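Side-chain contact in endonuclease V (Bacillus subtilis, PDB 3GA2), which probably repairs deaminated DNA by nicking the strand at the second phosphodiester bond 3' to a deoxyinosine, with magnesium as cofactor: residues V45-W50 and F93-L98. The protein carries 1 engineered substitution. Residues are numbered along the deposited sequence; the frame is centred on the assembly and turned at random.
Sequences VDLAYW and FRELPL
Tyr49 and Glu95 join a central strand of the RNase H-like fold to the start of helix 96-105, which packs on one face of the mixed sheet. The phenol donates its proton from OH to Glu95 OE2 over 2.6 Å, and OE2 accepts through its anti lone pair, the one turned from the other carboxylate oxygen. OE2 comes in at the ring edge, near its plane, and the ring and carboxylate planes are only 17° apart. Glu95 spans the gap because its CG stands anti to the carbonyl carbon (chi1 -61°) and the chain stays extended beyond it. A phenylalanine in place of Tyr49 would probably leave the carboxylate of the buried Glu95 without this donor and freer to turn. Leu47, two residues back on the same face of the strand, lays CD1 against one face of the Tyr49 ring, 3.6 Å above its plane, and sends CD2 toward Leu98 CB at 4.3 Å; Leu47 and Leu98 both also touch Cys60 of the neighbouring strand. Val128 of helix 128-136 also touches Glu95. Strand alternation thus divides the work: Asp46, a predicted magnesium ligand, turns toward helix 217-235, and its OD2 accepts the backbone N-H of Leu47 at 2.7 Å, on its anti side.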
loop_
_atom_site.group_PDB
_atom_site.type_symbol
_atom_site.label_atom_id
_atom_site.label_comp_id
_atom_site.label_asym_id
_atom_site.label_seq_id
_atom_site.Cartn_x
_atom_site.Cartn_y
_atom_site.Cartn_z
ATOM N N VAL A 45 0.988 1.066 -6.070
ATOM C CA VAL A 45 -0.305 1.717 -5.927
ATOM C C VAL A 45 -0.213 2.951 -5.041
ATOM O O VAL A 45 0.408 2.925 -3.973
ATOM C CB VAL A 45 -1.344 0.768 -5.277
ATOM C CG1 VAL A 45 -2.745 1.348 -5.414
ATOM C CG2 VAL A 45 -1.268 -0.607 -5.918
ATOM N N ASP A 46 -0.821 4.037 -5.489
ATOM C CA ASP A 46 -0.838 5.247 -4.692
ATOM C C ASP A 46 -2.148 5.974 -4.963
ATOM O O ASP A 46 -2.840 5.679 -5.941
ATOM C CB ASP A 46 0.372 6.134 -5.003
ATOM C CG ASP A 46 0.798 6.969 -3.806
ATOM O OD1 ASP A 46 1.998 7.323 -3.710
ATOM O OD2 ASP A 46 -0.070 7.269 -2.960
ATOM N N LEU A 47 -2.477 6.918 -4.087
ATOM C CA LEU A 47 -3.717 7.680 -4.176
ATOM C C LEU A 47 -3.438 9.128 -3.793
ATOM O O LEU A 47 -2.628 9.392 -2.903
ATOM C CB LEU A 47 -4.734 7.090 -3.199
ATOM C CG LEU A 47 -6.242 7.167 -3.441
ATOM C CD1 LEU A 47 -6.595 8.370 -4.296
ATOM C CD2 LEU A 47 -6.684 5.890 -4.110
ATOM N N ALA A 48 -4.101 10.062 -4.471
ATOM C CA ALA A 48 -3.939 11.488 -4.190
ATOM C C ALA A 48 -5.311 12.142 -4.089
ATOM O O ALA A 48 -6.229 11.782 -4.824
ATOM C CB ALA A 48 -3.118 12.155 -5.283
ATOM N N TYR A 49 -5.444 13.106 -3.180
ATOM C CA TYR A 49 -6.712 13.798 -2.969
ATOM C C TYR A 49 -6.556 15.309 -3.042
ATOM O O TYR A 49 -5.456 15.837 -2.880
ATOM C CB TYR A 49 -7.300 13.427 -1.605
ATOM C CG TYR A 49 -7.307 11.946 -1.328
ATOM C CD1 TYR A 49 -6.141 11.284 -0.941
ATOM C CD2 TYR A 49 -8.473 11.200 -1.471
ATOM C CE1 TYR A 49 -6.138 9.913 -0.707
ATOM C CE2 TYR A 49 -8.480 9.830 -1.240
ATOM C CZ TYR A 49 -7.310 9.194 -0.858
ATOM O OH TYR A 49 -7.308 7.837 -0.637
ATOM N N TRP A 50 -7.671 15.999 -3.274
ATOM C CA TRP A 50 -7.674 17.455 -3.365
ATOM C C TRP A 50 -9.100 17.988 -3.266
ATOM O O TRP A 50 -10.054 17.300 -3.627
ATOM C CB TRP A 50 -7.059 17.898 -4.691
ATOM C CG TRP A 50 -7.955 17.656 -5.862
ATOM C CD1 TRP A 50 -8.799 18.557 -6.448
ATOM C CD2 TRP A 50 -8.131 16.423 -6.567
ATOM N NE1 TRP A 50 -9.491 17.958 -7.474
ATOM C CE2 TRP A 50 -9.101 16.649 -7.568
ATOM C CE3 TRP A 50 -7.566 15.146 -6.446
ATOM C CZ2 TRP A 50 -9.517 15.644 -8.448
ATOM C CZ3 TRP A 50 -7.980 14.147 -7.321
ATOM C CH2 TRP A 50 -8.948 14.403 -8.309
ATOM N N PHE A 93 -11.276 1.917 3.669
ATOM C CA PHE A 93 -12.605 1.690 3.107
ATOM C C PHE A 93 -12.980 2.716 2.045
ATOM O O PHE A 93 -13.631 2.380 1.056
ATOM C CB PHE A 93 -13.675 1.675 4.205
ATOM C CG PHE A 93 -13.622 0.459 5.088
ATOM C CD1 PHE A 93 -12.684 0.367 6.111
ATOM C CD2 PHE A 93 -14.505 -0.599 4.891
ATOM C CE1 PHE A 93 -12.629 -0.761 6.928
ATOM C CE2 PHE A 93 -14.455 -1.730 5.701
ATOM C CZ PHE A 93 -13.516 -1.813 6.723
ATOM N N ARG A 94 -12.573 3.965 2.231
ATOM C CA ARG A 94 -12.904 4.973 1.234
ATOM C C ARG A 94 -11.879 5.063 0.113
ATOM O O ARG A 94 -11.955 5.950 -0.734
ATOM C CB ARG A 94 -13.100 6.347 1.882
ATOM C CG ARG A 94 -11.981 6.831 2.770
ATOM C CD ARG A 94 -12.262 8.266 3.215
ATOM N NE ARG A 94 -11.360 8.714 4.272
ATOM C CZ ARG A 94 -11.427 8.307 5.536
ATOM N NH1 ARG A 94 -12.359 7.439 5.909
ATOM N NH2 ARG A 94 -10.561 8.770 6.427
ATOM N N GLU A 95 -10.922 4.139 0.105
ATOM C CA GLU A 95 -9.899 4.127 -0.936
ATOM C C GLU A 95 -10.071 2.906 -1.827
ATOM O O GLU A 95 -9.859 2.978 -3.031
ATOM C CB GLU A 95 -8.500 4.097 -0.319
ATOM C CG GLU A 95 -8.172 5.283 0.556
ATOM C CD GLU A 95 -6.745 5.234 1.065
ATOM O OE1 GLU A 95 -6.374 4.224 1.697
ATOM O OE2 GLU A 95 -5.998 6.208 0.835
ATOM N N LEU A 96 -10.465 1.793 -1.219
ATOM C CA LEU A 96 -10.650 0.544 -1.933
ATOM C C LEU A 96 -11.452 0.648 -3.227
ATOM O O LEU A 96 -11.041 0.107 -4.254
ATOM C CB LEU A 96 -11.266 -0.498 -1.004
ATOM C CG LEU A 96 -10.273 -1.467 -0.351
ATOM C CD1 LEU A 96 -9.054 -0.706 0.140
ATOM C CD2 LEU A 96 -10.950 -2.208 0.802
ATOM N N PRO A 97 -12.601 1.340 -3.204
ATOM C CA PRO A 97 -13.397 1.463 -4.432
ATOM C C PRO A 97 -12.566 1.959 -5.623
ATOM O O PRO A 97 -12.631 1.392 -6.713
ATOM C CB PRO A 97 -14.507 2.433 -4.024
ATOM C CG PRO A 97 -14.731 2.052 -2.578
ATOM C CD PRO A 97 -13.305 1.949 -2.062
ATOM N N LEU A 98 -11.777 3.008 -5.412
ATOM C CA LEU A 98 -10.935 3.529 -6.483
ATOM C C LEU A 98 -9.807 2.554 -6.815
ATOM O O LEU A 98 -9.408 2.428 -7.973
ATOM C CB LEU A 98 -10.340 4.886 -6.097
ATOM C CG LEU A 98 -11.317 6.064 -6.167
ATOM C CD1 LEU A 98 -10.673 7.319 -5.616
ATOM C CD2 LEU A 98 -11.744 6.266 -7.612
#